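Local coordinates for protein alanine racemase (Enterococcus faecalis, PDB 3E6E) that is a dimeric two-domain enzyme of the alanine racemase family, combining a TIM-type barrel with a mainly beta C-terminal domain and carrying the ligand DCS, at residues V39-Y44 / V358-S363; D288-L291 / G296-V299; T61-A66 / I72-A77; E20-E25 / K53-G58. The protein carries 1 engineered substitution. One frame throughout, in Å; residues are numbered along the deposited sequence.

Contact 1: residues V39-Y44 / V358-S363; sequences VKANGY and VACTFS. With DCS (D-[3-hydroxy-2-methyl-5-phosphonooxymethyl-pyridin-4-ylmethyl]-N,O-cycloserylamide), chain D.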
loop_
_atom_site.group_PDB
_atom_site.type_symbol
_atom_site.label_atom_id
_atom_site.label_comp_id
_atom_site.label_asym_id
_atom_site.label_seq_id
_atom_site.Cartn_x
_atom_site.Cartn_y
_atom_site.Cartn_z
ATOM N N VAL A 39 -7.861 -7.863 14.018
ATOM C CA VAL A 39 -6.796 -6.891 13.795
ATOM C C VAL A 39 -5.848 -7.268 12.664
ATOM O O VAL A 39 -4.639 -7.028 12.757
ATOM C CB VAL A 39 -5.942 -6.690 15.066
ATOM C CG1 VAL A 39 -6.805 -6.167 16.207
ATOM C CG2 VAL A 39 -5.262 -8.000 15.440
ATOM N N LYS A 40 -6.383 -7.860 11.603
ATOM C CA LYS A 40 -5.560 -8.247 10.459
ATOM C C LYS A 40 -5.130 -7.030 9.657
ATOM O O LYS A 40 -5.504 -5.897 9.984
ATOM C CB LYS A 40 -6.323 -9.206 9.538
ATOM C CG LYS A 40 -7.692 -8.729 9.066
ATOM C CD LYS A 40 -8.309 -9.827 8.225
ATOM C CE LYS A 40 -9.746 -9.545 7.840
ATOM N NZ LYS A 40 -9.862 -8.601 6.718
ATOM N N ALA A 41 -4.368 -7.278 8.593
ATOM C CA ALA A 41 -3.846 -6.221 7.730
ATOM C C ALA A 41 -3.232 -5.144 8.632
ATOM O O ALA A 41 -3.558 -3.954 8.543
ATOM C CB ALA A 41 -4.962 -5.644 6.873
ATOM N N ASN A 42 -2.348 -5.608 9.512
ATOM C CA ASN A 42 -1.662 -4.776 10.485
ATOM C C ASN A 42 -2.606 -3.814 11.188
ATOM O O ASN A 42 -2.390 -2.599 11.194
ATOM C CB ASN A 42 -0.517 -3.988 9.836
ATOM C CG ASN A 42 0.373 -3.327 10.868
ATOM O OD1 ASN A 42 0.729 -3.943 11.874
ATOM N ND2 ASN A 42 0.740 -2.073 10.629
ATOM N N GLY A 43 -3.655 -4.364 11.786
ATOM C CA GLY A 43 -4.602 -3.532 12.490
ATOM C C GLY A 43 -5.363 -2.603 11.570
ATOM O O GLY A 43 -5.741 -1.504 11.975
ATOM N N TYR A 44 -5.595 -3.039 10.333
ATOM C CA TYR A 44 -6.350 -2.225 9.391
ATOM C C TYR A 44 -5.582 -0.957 9.091
ATOM O O TYR A 44 -6.163 0.103 8.829
ATOM C CB TYR A 44 -7.712 -1.863 9.990
ATOM C CG TYR A 44 -8.801 -2.886 9.766
ATOM C CD1 TYR A 44 -8.527 -4.253 9.780
ATOM C CD2 TYR A 44 -10.121 -2.487 9.575
ATOM C CE1 TYR A 44 -9.549 -5.197 9.609
ATOM C CE2 TYR A 44 -11.137 -3.411 9.406
ATOM C CZ TYR A 44 -10.850 -4.764 9.426
ATOM O OH TYR A 44 -11.869 -5.674 9.281
ATOM N N VAL A 358 -8.615 2.533 2.088
ATOM C CA VAL A 358 -7.717 3.663 2.218
ATOM C C VAL A 358 -6.778 3.349 3.365
ATOM O O VAL A 358 -5.567 3.528 3.265
ATOM C CB VAL A 358 -8.495 4.970 2.510
ATOM C CG1 VAL A 358 -7.514 6.129 2.765
ATOM C CG2 VAL A 358 -9.419 5.291 1.335
ATOM N N ALA A 359 -7.359 2.834 4.444
ATOM C CA ALA A 359 -6.623 2.477 5.645
ATOM C C ALA A 359 -5.567 1.404 5.408
ATOM O O ALA A 359 -4.430 1.536 5.876
ATOM C CB ALA A 359 -7.594 2.028 6.719
ATOM N N CYS A 360 -5.924 0.348 4.686
ATOM C CA CYS A 360 -4.964 -0.723 4.426
ATOM C C CYS A 360 -3.956 -0.347 3.345
ATOM O O CYS A 360 -2.960 -1.048 3.145
ATOM C CB CYS A 360 -5.682 -2.006 3.989
ATOM S SG CYS A 360 -6.951 -2.600 5.125
ATOM N N THR A 361 -4.209 0.744 2.633
ATOM C CA THR A 361 -3.293 1.122 1.573
ATOM C C THR A 361 -2.143 1.971 2.089
ATOM O O THR A 361 -1.054 1.927 1.522
ATOM C CB THR A 361 -4.028 1.831 0.401
ATOM O OG1 THR A 361 -4.920 0.900 -0.237
ATOM C CG2 THR A 361 -3.028 2.311 -0.636
ATOM N N PHE A 362 -2.371 2.725 3.165
ATOM C CA PHE A 362 -1.298 3.537 3.743
ATOM C C PHE A 362 -0.083 2.622 3.919
ATOM O O PHE A 362 -0.156 1.600 4.596
ATOM C CB PHE A 362 -1.740 4.131 5.091
ATOM C CG PHE A 362 -2.758 5.236 4.960
ATOM C CD1 PHE A 362 -3.748 5.408 5.915
ATOM C CD2 PHE A 362 -2.741 6.086 3.860
ATOM C CE1 PHE A 362 -4.715 6.407 5.776
ATOM C CE2 PHE A 362 -3.704 7.090 3.712
ATOM C CZ PHE A 362 -4.693 7.251 4.671
ATOM N N SER A 363 1.025 2.997 3.287
ATOM C CA SER A 363 2.264 2.223 3.301
ATOM C C SER A 363 2.973 2.052 4.640
ATOM O O SER A 363 2.713 2.769 5.595
ATOM C CB SER A 363 3.243 2.827 2.295
ATOM O OG SER A 363 4.464 2.107 2.270
HETATM N N1 DCS D . -15.261 -11.859 10.199
HETATM C C2 DCS D . -14.697 -12.341 8.972
HETATM C C2A DCS D . -14.796 -13.804 8.586
HETATM C C3 DCS D . -14.058 -11.409 8.146
HETATM O O3 DCS D . -13.497 -11.781 6.974
HETATM C C4 DCS D . -13.998 -10.020 8.571
HETATM C C4A DCS D . -13.316 -8.998 7.682
HETATM C C5 DCS D . -14.611 -9.634 9.844
HETATM C C6 DCS D . -15.218 -10.559 10.618
HETATM C C5A DCS D . -14.607 -8.218 10.367
HETATM O O4P DCS D . -15.418 -7.413 9.507
HETATM P P DCS D . -15.691 -5.855 9.690
HETATM O O1P DCS D . -16.359 -5.699 10.967
HETATM O O2P DCS D . -14.416 -5.145 9.644
HETATM O O3P DCS D . -16.565 -5.432 8.601
HETATM N N DCS D . -13.973 -8.970 6.313
HETATM C CA DCS D . -13.515 -8.101 5.313
HETATM C C DCS D . -12.730 -8.479 4.183
HETATM O O DCS D . -12.270 -9.734 3.912
HETATM N ND DCS D . -12.525 -7.416 3.443
HETATM O OG DCS D . -13.143 -6.338 4.043
HETATM C CB DCS D . -13.739 -6.759 5.178
#

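Contact 2: residues D288-L291 / G296-V299; sequences DGWL and GFTV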
loop_
_atom_site.group_PDB
_atom_site.type_symbol
_atom_site.label_atom_id
_atom_site.label_comp_id
_atom_site.label_asym_id
_atom_site.label_seq_id
_atom_site.Cartn_x
_atom_site.Cartn_y
_atom_site.Cartn_z
ATOM N N ASP A 288 2.931 6.295 -0.634
ATOM C CA ASP A 288 2.532 6.297 0.766
ATOM C C ASP A 288 1.110 5.771 0.851
ATOM O O ASP A 288 0.636 5.373 1.930
ATOM C CB ASP A 288 2.542 7.724 1.323
ATOM C CG ASP A 288 3.931 8.295 1.456
ATOM O OD1 ASP A 288 4.034 9.535 1.449
ATOM O OD2 ASP A 288 4.913 7.527 1.587
ATOM N N GLY A 289 0.432 5.807 -0.297
ATOM C CA GLY A 289 -0.947 5.370 -0.373
ATOM C C GLY A 289 -1.891 6.543 -0.569
ATOM O O GLY A 289 -3.098 6.429 -0.354
ATOM N N TRP A 290 -1.327 7.686 -0.952
ATOM C CA TRP A 290 -2.102 8.903 -1.220
ATOM C C TRP A 290 -2.229 8.841 -2.744
ATOM O O TRP A 290 -1.573 9.574 -3.470
ATOM C CB TRP A 290 -1.291 10.125 -0.768
ATOM C CG TRP A 290 -2.047 11.406 -0.700
ATOM C CD1 TRP A 290 -1.898 12.487 -1.519
ATOM C CD2 TRP A 290 -3.086 11.751 0.237
ATOM N NE1 TRP A 290 -2.779 13.483 -1.154
ATOM C CE2 TRP A 290 -3.519 13.058 -0.081
ATOM C CE3 TRP A 290 -3.692 11.081 1.308
ATOM C CZ2 TRP A 290 -4.531 13.707 0.634
ATOM C CZ3 TRP A 290 -4.701 11.729 2.019
ATOM C CH2 TRP A 290 -5.109 13.029 1.676
ATOM N N LEU A 291 -3.069 7.921 -3.206
ATOM C CA LEU A 291 -3.288 7.661 -4.619
ATOM C C LEU A 291 -3.543 8.851 -5.540
ATOM O O LEU A 291 -4.213 9.818 -5.179
ATOM C CB LEU A 291 -4.423 6.643 -4.778
ATOM C CG LEU A 291 -4.292 5.312 -4.029
ATOM C CD1 LEU A 291 -5.298 4.333 -4.616
ATOM C CD2 LEU A 291 -2.878 4.741 -4.160
ATOM N N GLY A 296 -7.485 17.360 -6.688
ATOM C CA GLY A 296 -8.731 18.086 -6.520
ATOM C C GLY A 296 -9.226 17.983 -5.096
ATOM O O GLY A 296 -10.045 18.791 -4.655
ATOM N N PHE A 297 -8.744 16.969 -4.379
ATOM C CA PHE A 297 -9.128 16.788 -2.989
ATOM C C PHE A 297 -8.413 17.931 -2.267
ATOM O O PHE A 297 -7.357 18.377 -2.708
ATOM C CB PHE A 297 -8.637 15.429 -2.461
ATOM C CG PHE A 297 -9.324 14.979 -1.196
ATOM C CD1 PHE A 297 -10.627 14.489 -1.235
ATOM C CD2 PHE A 297 -8.671 15.043 0.035
ATOM C CE1 PHE A 297 -11.273 14.067 -0.068
ATOM C CE2 PHE A 297 -9.304 14.629 1.209
ATOM C CZ PHE A 297 -10.605 14.139 1.161
ATOM N N THR A 298 -8.986 18.409 -1.165
ATOM C CA THR A 298 -8.388 19.506 -0.419
ATOM C C THR A 298 -7.928 19.102 0.976
ATOM O O THR A 298 -8.675 18.480 1.724
ATOM C CB THR A 298 -9.377 20.672 -0.284
ATOM O OG1 THR A 298 -10.603 20.200 0.292
ATOM C CG2 THR A 298 -9.655 21.276 -1.655
ATOM N N VAL A 299 -6.694 19.464 1.320
ATOM C CA VAL A 299 -6.140 19.159 2.634
ATOM C C VAL A 299 -6.208 20.395 3.526
ATOM O O VAL A 299 -6.667 21.451 3.093
ATOM C CB VAL A 299 -4.688 18.682 2.543
ATOM C CG1 VAL A 299 -4.620 17.385 1.757
ATOM C CG2 VAL A 299 -3.835 19.755 1.905
#

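Contact 3: residues T61-A66 / I72-A77; sequences TGFCVA and IELREA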
loop_
_atom_site.group_PDB
_atom_site.type_symbol
_atom_site.label_atom_id
_atom_site.label_comp_id
_atom_site.label_asym_id
_atom_site.label_seq_id
_atom_site.Cartn_x
_atom_site.Cartn_y
_atom_site.Cartn_z
ATOM N N THR A 61 -11.745 -10.312 24.409
ATOM C CA THR A 61 -11.254 -11.525 25.061
ATOM C C THR A 61 -10.808 -12.543 24.028
ATOM O O THR A 61 -10.689 -13.728 24.324
ATOM C CB THR A 61 -12.340 -12.151 25.971
ATOM O OG1 THR A 61 -13.493 -12.494 25.191
ATOM C CG2 THR A 61 -12.750 -11.164 27.053
ATOM N N GLY A 62 -10.548 -12.059 22.816
ATOM C CA GLY A 62 -10.105 -12.921 21.727
ATOM C C GLY A 62 -9.712 -12.111 20.497
ATOM O O GLY A 62 -10.072 -10.930 20.395
ATOM N N PHE A 63 -8.999 -12.740 19.558
ATOM C CA PHE A 63 -8.546 -12.049 18.348
ATOM C C PHE A 63 -8.671 -12.797 17.024
ATOM O O PHE A 63 -8.432 -14.005 16.949
ATOM C CB PHE A 63 -7.093 -11.610 18.524
ATOM C CG PHE A 63 -6.874 -10.786 19.734
ATOM C CD1 PHE A 63 -6.540 -11.384 20.943
ATOM C CD2 PHE A 63 -7.081 -9.411 19.694
ATOM C CE1 PHE A 63 -6.420 -10.623 22.112
ATOM C CE2 PHE A 63 -6.967 -8.639 20.845
ATOM C CZ PHE A 63 -6.635 -9.249 22.063
ATOM N N CYS A 64 -9.028 -12.046 15.977
ATOM C CA CYS A 64 -9.186 -12.575 14.624
ATOM C C CYS A 64 -8.192 -11.930 13.672
ATOM O O CYS A 64 -8.045 -10.710 13.649
ATOM C CB CYS A 64 -10.591 -12.295 14.105
ATOM S SG CYS A 64 -11.920 -12.965 15.118
ATOM N N VAL A 65 -7.518 -12.758 12.888
ATOM C CA VAL A 65 -6.548 -12.285 11.917
ATOM C C VAL A 65 -6.781 -13.095 10.657
ATOM O O VAL A 65 -7.579 -14.029 10.662
ATOM C CB VAL A 65 -5.093 -12.509 12.392
ATOM C CG1 VAL A 65 -4.839 -11.746 13.676
ATOM C CG2 VAL A 65 -4.838 -14.002 12.581
ATOM N N ALA A 66 -6.086 -12.751 9.581
ATOM C CA ALA A 66 -6.245 -13.475 8.328
ATOM C C ALA A 66 -5.142 -14.485 8.088
ATOM O O ALA A 66 -5.377 -15.517 7.471
ATOM C CB ALA A 66 -6.286 -12.505 7.172
ATOM N N ILE A 72 1.091 -15.530 14.725
ATOM C CA ILE A 72 2.320 -15.706 15.476
ATOM C C ILE A 72 2.788 -14.374 16.059
ATOM O O ILE A 72 3.273 -14.325 17.188
ATOM C CB ILE A 72 3.407 -16.371 14.589
ATOM C CG1 ILE A 72 2.967 -17.809 14.276
ATOM C CG2 ILE A 72 4.759 -16.364 15.286
ATOM C CD1 ILE A 72 3.908 -18.589 13.431
ATOM N N GLU A 73 2.614 -13.288 15.317
ATOM C CA GLU A 73 3.024 -11.996 15.830
ATOM C C GLU A 73 2.301 -11.787 17.148
ATOM O O GLU A 73 2.926 -11.450 18.158
ATOM C CB GLU A 73 2.675 -10.874 14.846
ATOM C CG GLU A 73 2.837 -9.470 15.437
ATOM C CD GLU A 73 2.853 -8.364 14.389
ATOM O OE1 GLU A 73 3.938 -8.092 13.829
ATOM O OE2 GLU A 73 1.784 -7.771 14.126
ATOM N N LEU A 74 0.990 -12.017 17.158
ATOM C CA LEU A 74 0.223 -11.836 18.390
ATOM C C LEU A 74 0.767 -12.661 19.553
ATOM O O LEU A 74 0.788 -12.204 20.703
ATOM C CB LEU A 74 -1.246 -12.185 18.169
ATOM C CG LEU A 74 -1.997 -11.214 17.262
ATOM C CD1 LEU A 74 -3.467 -11.604 17.178
ATOM C CD2 LEU A 74 -1.849 -9.803 17.819
ATOM N N ARG A 75 1.206 -13.876 19.258
ATOM C CA ARG A 75 1.739 -14.719 20.305
ATOM C C ARG A 75 3.058 -14.158 20.807
ATOM O O ARG A 75 3.230 -13.951 22.011
ATOM C CB ARG A 75 1.925 -16.158 19.813
ATOM C CG ARG A 75 0.635 -16.979 19.742
ATOM C CD ARG A 75 -0.320 -16.668 20.892
ATOM N NE ARG A 75 -1.266 -17.760 21.117
ATOM C CZ ARG A 75 -2.435 -17.638 21.742
ATOM N NH1 ARG A 75 -2.832 -16.457 22.210
ATOM N NH2 ARG A 75 -3.200 -18.708 21.916
ATOM N N GLU A 76 3.982 -13.908 19.881
ATOM C CA GLU A 76 5.285 -13.364 20.237
ATOM C C GLU A 76 5.159 -12.051 21.000
ATOM O O GLU A 76 6.050 -11.678 21.759
ATOM C CB GLU A 76 6.130 -13.155 18.979
ATOM C CG GLU A 76 6.812 -14.420 18.478
ATOM C CD GLU A 76 7.432 -14.255 17.103
ATOM O OE1 GLU A 76 7.931 -15.263 16.552
ATOM O OE2 GLU A 76 7.422 -13.123 16.565
ATOM N N ALA A 77 4.037 -11.369 20.817
ATOM C CA ALA A 77 3.807 -10.094 21.475
ATOM C C ALA A 77 3.352 -10.237 22.912
ATOM O O ALA A 77 3.354 -9.260 23.660
ATOM C CB ALA A 77 2.783 -9.279 20.688
#

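Contact 4: residues E20-E25 / K53-G58; sequences ENVQKE and KAAKKG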
loop_
_atom_site.group_PDB
_atom_site.type_symbol
_atom_site.label_atom_id
_atom_site.label_comp_id
_atom_site.label_asym_id
_atom_site.label_seq_id
_atom_site.Cartn_x
_atom_site.Cartn_y
_atom_site.Cartn_z
ATOM N N GLU A 20 -12.385 2.828 23.546
ATOM C CA GLU A 20 -13.714 3.385 23.738
ATOM C C GLU A 20 -14.726 2.832 22.749
ATOM O O GLU A 20 -15.886 2.613 23.097
ATOM C CB GLU A 20 -13.629 4.913 23.659
ATOM C CG GLU A 20 -14.957 5.638 23.580
ATOM C CD GLU A 20 -14.777 7.149 23.478
ATOM O OE1 GLU A 20 -15.759 7.834 23.090
ATOM O OE2 GLU A 20 -13.655 7.642 23.790
ATOM N N ASN A 21 -14.301 2.604 21.513
ATOM C CA ASN A 21 -15.225 2.061 20.526
ATOM C C ASN A 21 -15.567 0.632 20.966
ATOM O O ASN A 21 -16.713 0.173 20.844
ATOM C CB ASN A 21 -14.582 2.054 19.133
ATOM C CG ASN A 21 -14.309 3.452 18.597
ATOM O OD1 ASN A 21 -13.567 3.619 17.628
ATOM N ND2 ASN A 21 -14.911 4.461 19.217
ATOM N N VAL A 22 -14.571 -0.065 21.499
ATOM C CA VAL A 22 -14.787 -1.432 21.942
ATOM C C VAL A 22 -15.648 -1.532 23.200
ATOM O O VAL A 22 -16.493 -2.419 23.297
ATOM C CB VAL A 22 -13.457 -2.141 22.175
ATOM C CG1 VAL A 22 -13.704 -3.522 22.783
ATOM C CG2 VAL A 22 -12.709 -2.257 20.850
ATOM N N GLN A 23 -15.437 -0.636 24.160
ATOM C CA GLN A 23 -16.234 -0.650 25.376
ATOM C C GLN A 23 -17.687 -0.313 25.077
ATOM O O GLN A 23 -18.592 -0.968 25.588
ATOM C CB GLN A 23 -15.710 0.353 26.391
ATOM C CG GLN A 23 -14.744 -0.222 27.399
ATOM C CD GLN A 23 -14.762 0.548 28.711
ATOM O OE1 GLN A 23 -15.732 0.474 29.476
ATOM N NE2 GLN A 23 -13.694 1.304 28.972
ATOM N N LYS A 24 -17.919 0.713 24.261
ATOM C CA LYS A 24 -19.292 1.093 23.933
ATOM C C LYS A 24 -20.065 -0.148 23.520
ATOM O O LYS A 24 -21.088 -0.477 24.116
ATOM C CB LYS A 24 -19.348 2.100 22.776
ATOM C CG LYS A 24 -18.799 3.490 23.053
ATOM C CD LYS A 24 -19.560 4.226 24.128
ATOM C CE LYS A 24 -19.432 5.740 23.931
ATOM N NZ LYS A 24 -18.030 6.201 23.645
ATOM N N GLU A 25 -19.560 -0.833 22.499
ATOM C CA GLU A 25 -20.203 -2.034 21.987
ATOM C C GLU A 25 -20.354 -3.135 23.048
ATOM O O GLU A 25 -21.413 -3.743 23.158
ATOM C CB GLU A 25 -19.429 -2.552 20.763
ATOM C CG GLU A 25 -19.913 -3.883 20.215
ATOM C CD GLU A 25 -21.361 -3.860 19.726
ATOM O OE1 GLU A 25 -21.921 -4.960 19.509
ATOM O OE2 GLU A 25 -21.937 -2.759 19.552
ATOM N N LYS A 53 -4.099 -4.738 21.818
ATOM C CA LYS A 53 -3.962 -4.378 23.221
ATOM C C LYS A 53 -4.997 -3.339 23.626
ATOM O O LYS A 53 -5.523 -3.372 24.751
ATOM C CB LYS A 53 -2.553 -3.841 23.472
ATOM C CG LYS A 53 -2.244 -3.479 24.911
ATOM C CD LYS A 53 -0.732 -3.411 25.115
ATOM C CE LYS A 53 -0.365 -2.820 26.472
ATOM N NZ LYS A 53 -0.806 -1.398 26.597
ATOM N N ALA A 54 -5.290 -2.417 22.710
ATOM C CA ALA A 54 -6.271 -1.370 22.983
ATOM C C ALA A 54 -7.658 -1.973 23.069
ATOM O O ALA A 54 -8.493 -1.518 23.841
ATOM C CB ALA A 54 -6.235 -0.311 21.892
ATOM N N ALA A 55 -7.894 -2.994 22.253
ATOM C CA ALA A 55 -9.174 -3.687 22.232
ATOM C C ALA A 55 -9.282 -4.568 23.464
ATOM O O ALA A 55 -10.367 -4.812 23.962
ATOM C CB ALA A 55 -9.287 -4.535 20.964
ATOM N N LYS A 56 -8.150 -5.042 23.967
ATOM C CA LYS A 56 -8.181 -5.892 25.147
ATOM C C LYS A 56 -8.649 -5.080 26.361
ATOM O O LYS A 56 -9.649 -5.419 26.998
ATOM C CB LYS A 56 -6.801 -6.508 25.404
ATOM C CG LYS A 56 -6.825 -7.658 26.410
ATOM C CD LYS A 56 -5.439 -8.265 26.620
ATOM C CE LYS A 56 -4.444 -7.237 27.173
ATOM N NZ LYS A 56 -3.031 -7.739 27.151
ATOM N N LYS A 57 -7.939 -3.999 26.671
ATOM C CA LYS A 57 -8.317 -3.160 27.801
ATOM C C LYS A 57 -9.690 -2.566 27.581
ATOM O O LYS A 57 -10.265 -1.963 28.482
ATOM C CB LYS A 57 -7.281 -2.052 28.023
ATOM C CG LYS A 57 -6.723 -1.422 26.753
ATOM C CD LYS A 57 -5.463 -0.608 27.050
ATOM C CE LYS A 57 -4.325 -1.506 27.532
ATOM N NZ LYS A 57 -3.111 -0.730 27.923
ATOM N N GLY A 58 -10.217 -2.745 26.376
ATOM C CA GLY A 58 -11.541 -2.245 26.063
ATOM C C GLY A 58 -12.603 -3.292 26.384
ATOM O O GLY A 58 -13.791 -2.977 26.504
#

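Contact 1: residues V39-Y44 / V358-S363
Y44 and A41 of 39-44 meet C360 and A359 of 358-363 through sulfur contacts and a methyl set against a carbonyl; no hydrogen bond crosses between the two segments. C360 SG is the central atom: it lies 4.0 Å from A41 CB and 5.5 Å from the centroid of the Y44 ring, on a line 27° from the ring normal, which makes an oblique Cys sulfur-aromatic contact. With SG beside its own backbone N (chi1 -55°), the thiol is turned to the tyrosine. A359 adds its methyl, whose CB presses on the backbone at 3.2 Å from Y44 O. That carbonyl has its polar partner elsewhere, in H46 ND1.

Polar bonding runs instead within 39-44 and to the bound DCS. Y44 N is held at 2.9 Å from K40 O and G43 N at 3.0 Å from V39 O, so a short, weakly bonded left-handed helical turn, phi positive from A41 to Y44, carries the tyrosine. Its hydroxyl donates to DCS O2P over 2.6 Å, the phosphate oxygen approaching at the ring edge. K40 brings NZ to 3.6 Å from DCS C4A, its chain extended until a bend at chi4 (79°). The same ammonium forms a salt bridge with D315 of the second subunit. The Y44 ring is also stacked with Y228.

The contact joins the family's barrel domain to its C-terminal domain: helix 40-44, just after barrel strand 34-38, meets the end of helix 355-361, which packs on helix 344-351, while M314 of the second subunit covers K40, Y44 and C360.

Contact 2: residues D288-L291 / G296-V299
W290 reaches V299 and F297 inside the C-terminal beta domain, where the loop after strand 277-282 folds back on the start of strand 298-301 in a mixed sheet. The benzo part of the indole does the touching. W290 CZ2 lies 3.8 Å from V299 CG1 and 4.4 Å from F297 CD2, both meetings oblique to the rings, so the evidence supports dispersion packing and no stack. Backbones stay well apart, the nearest CA atoms (W290 and F297) being 10.7 Å from each other, and the long reach of the indole spans the interval. The indole extends far enough because its CG is anti to the backbone N, with chi1 at -167°.

The next shell surrounds these three side chains and probably limits their movement. I308 of strand 304-309, C317 of strand 317-321 and the loop residues I284 and L333 also pack on the tryptophan. V299 sits on C306, I319 and L333, while F297 turns to M346, V347 and K350 of helix 344-351. Backbone bonds of F297 to I308 and of V299 to C306 fix the strand in its antiparallel pairing.

Farther out, D288 secures the loop ahead of the tryptophan through salt bridges to R7 and R365. G289, with phi 109°, takes a conformation suited to glycine, and a weak bond of 3.2 Å from L291 N to G289 O closes an inverse gamma turn with W290 at its centre.

Contact 3: residues T61-A66 / I72-A77
F63, the first residue of 61-66 to meet the helix, points its CB toward 72-77 and places that atom 3.9 Å from L74 CD1. The aromatic ring turns beside the leucine obliquely, its CG lying anti to the carbonyl carbon (chi1 -55°), and goes on to A52 of helix 48-56 and to V79 and D81 of the following loop. Its main chain is tied to P82 and L84, part of the parallel pairing with strand 83-85.

C64, next along the strand, points away from the helix. Its side chain goes to F36 and V38 of strand 34-38 and to L86, so it belongs to the other surface of the sheet. V65 faces the helix again: CG1 comes to 3.8 Å from L74 CD1, and the two side chains overlap while running in opposite directions. L74 CD1 therefore touches both F63 CB and V65 CG1, in directions roughly at a right angle, an arrangement reached with its chi2 extended (-177°). E70 and A71, one turn earlier in helix 68-76, also touch V65. At the strand end A66 N bonds to E70 OE2, which links the first residue beyond the strand to the helix.

Strand 62-65, helix 68-76 and strand 83-85 form a beta-alpha-beta unit of the TIM-type barrel, and this contact seats the helix on its first strand. Only carbon atoms of F63, V65 and L74 meet, and all three residues are buried; no polar bond crosses between 61-66 and 72-77, so shape complementarity and the exclusion of water probably supply most of the cohesion.

Contact 4: residues E20-E25 / K53-G58
G58 and V22 have the most surface buried here, with Q23 next to them. G58, near the C-terminal end of helix 48-56, has no side chain, and this lets the backbones draw close: Q23 CA and G58 CA are 5.0 Å apart. Three carbon groups gather round its carbonyl oxygen. Q23 CG is at 3.0 Å from G58 O, a close approach from a first torsion off the usual staggered values (chi1 -94°), and doubtful because the G58 backbone is less surely placed. V22 CG1 is at 3.8 Å from the same oxygen, and Q23 CA makes a CA-H...O contact of 3.6 Å with G58 O, with an angle of 124° at the hydrogen. No conventional hydrogen bond is formed between the segments.

V22 works with both methyls. CG1, anti to the backbone N (chi1 174°), reaches the carbonyl oxygens, lying 3.8 Å from A55 O as well, whereas CG2 rests against A55 CB at 4.1 Å. The valine thus bridges A55 and G58. Q23 follows a different course: beyond CG its chain is extended, and OE1 leaves the interface for a weak bond to Q27 NE2. On the far side of helix 15-28 K24 NZ and E20 OE1 form a salt bridge of 2.9 Å, away from the packed surface.

In sequence, helix 15-28 precedes barrel strand 34-38, and helix 48-56 follows it after the short helix 40-44. Their packing is continued by A54 on I18 and by the bond of T19 OG1 to A54 O, while E25 turns to strand 220-223 and Y241.

Every touching residue of contacts 2 and 3 is buried; contacts 1 and 4 each include one partly exposed residue, C360 and Q23, and contact 4 has exposed lysines nearby. Contact 1 is the most central, joining the two domains beside the ligand and the second subunit; it alone mixes sulfur-aromatic and ligand bonds. Contacts 2 and 3 are wholly nonpolar, lie on opposite sides of the chain centre with centres about 32 Å apart, and serve different domains. Contact 1 touches both, through S363 N to D288 O (2.8 Å) and V39 N to C64 O (2.9 Å). Contacts 3 and 4 share the barrel: one packs helix on strand, the other helix on helix, with backbone carbonyls involved.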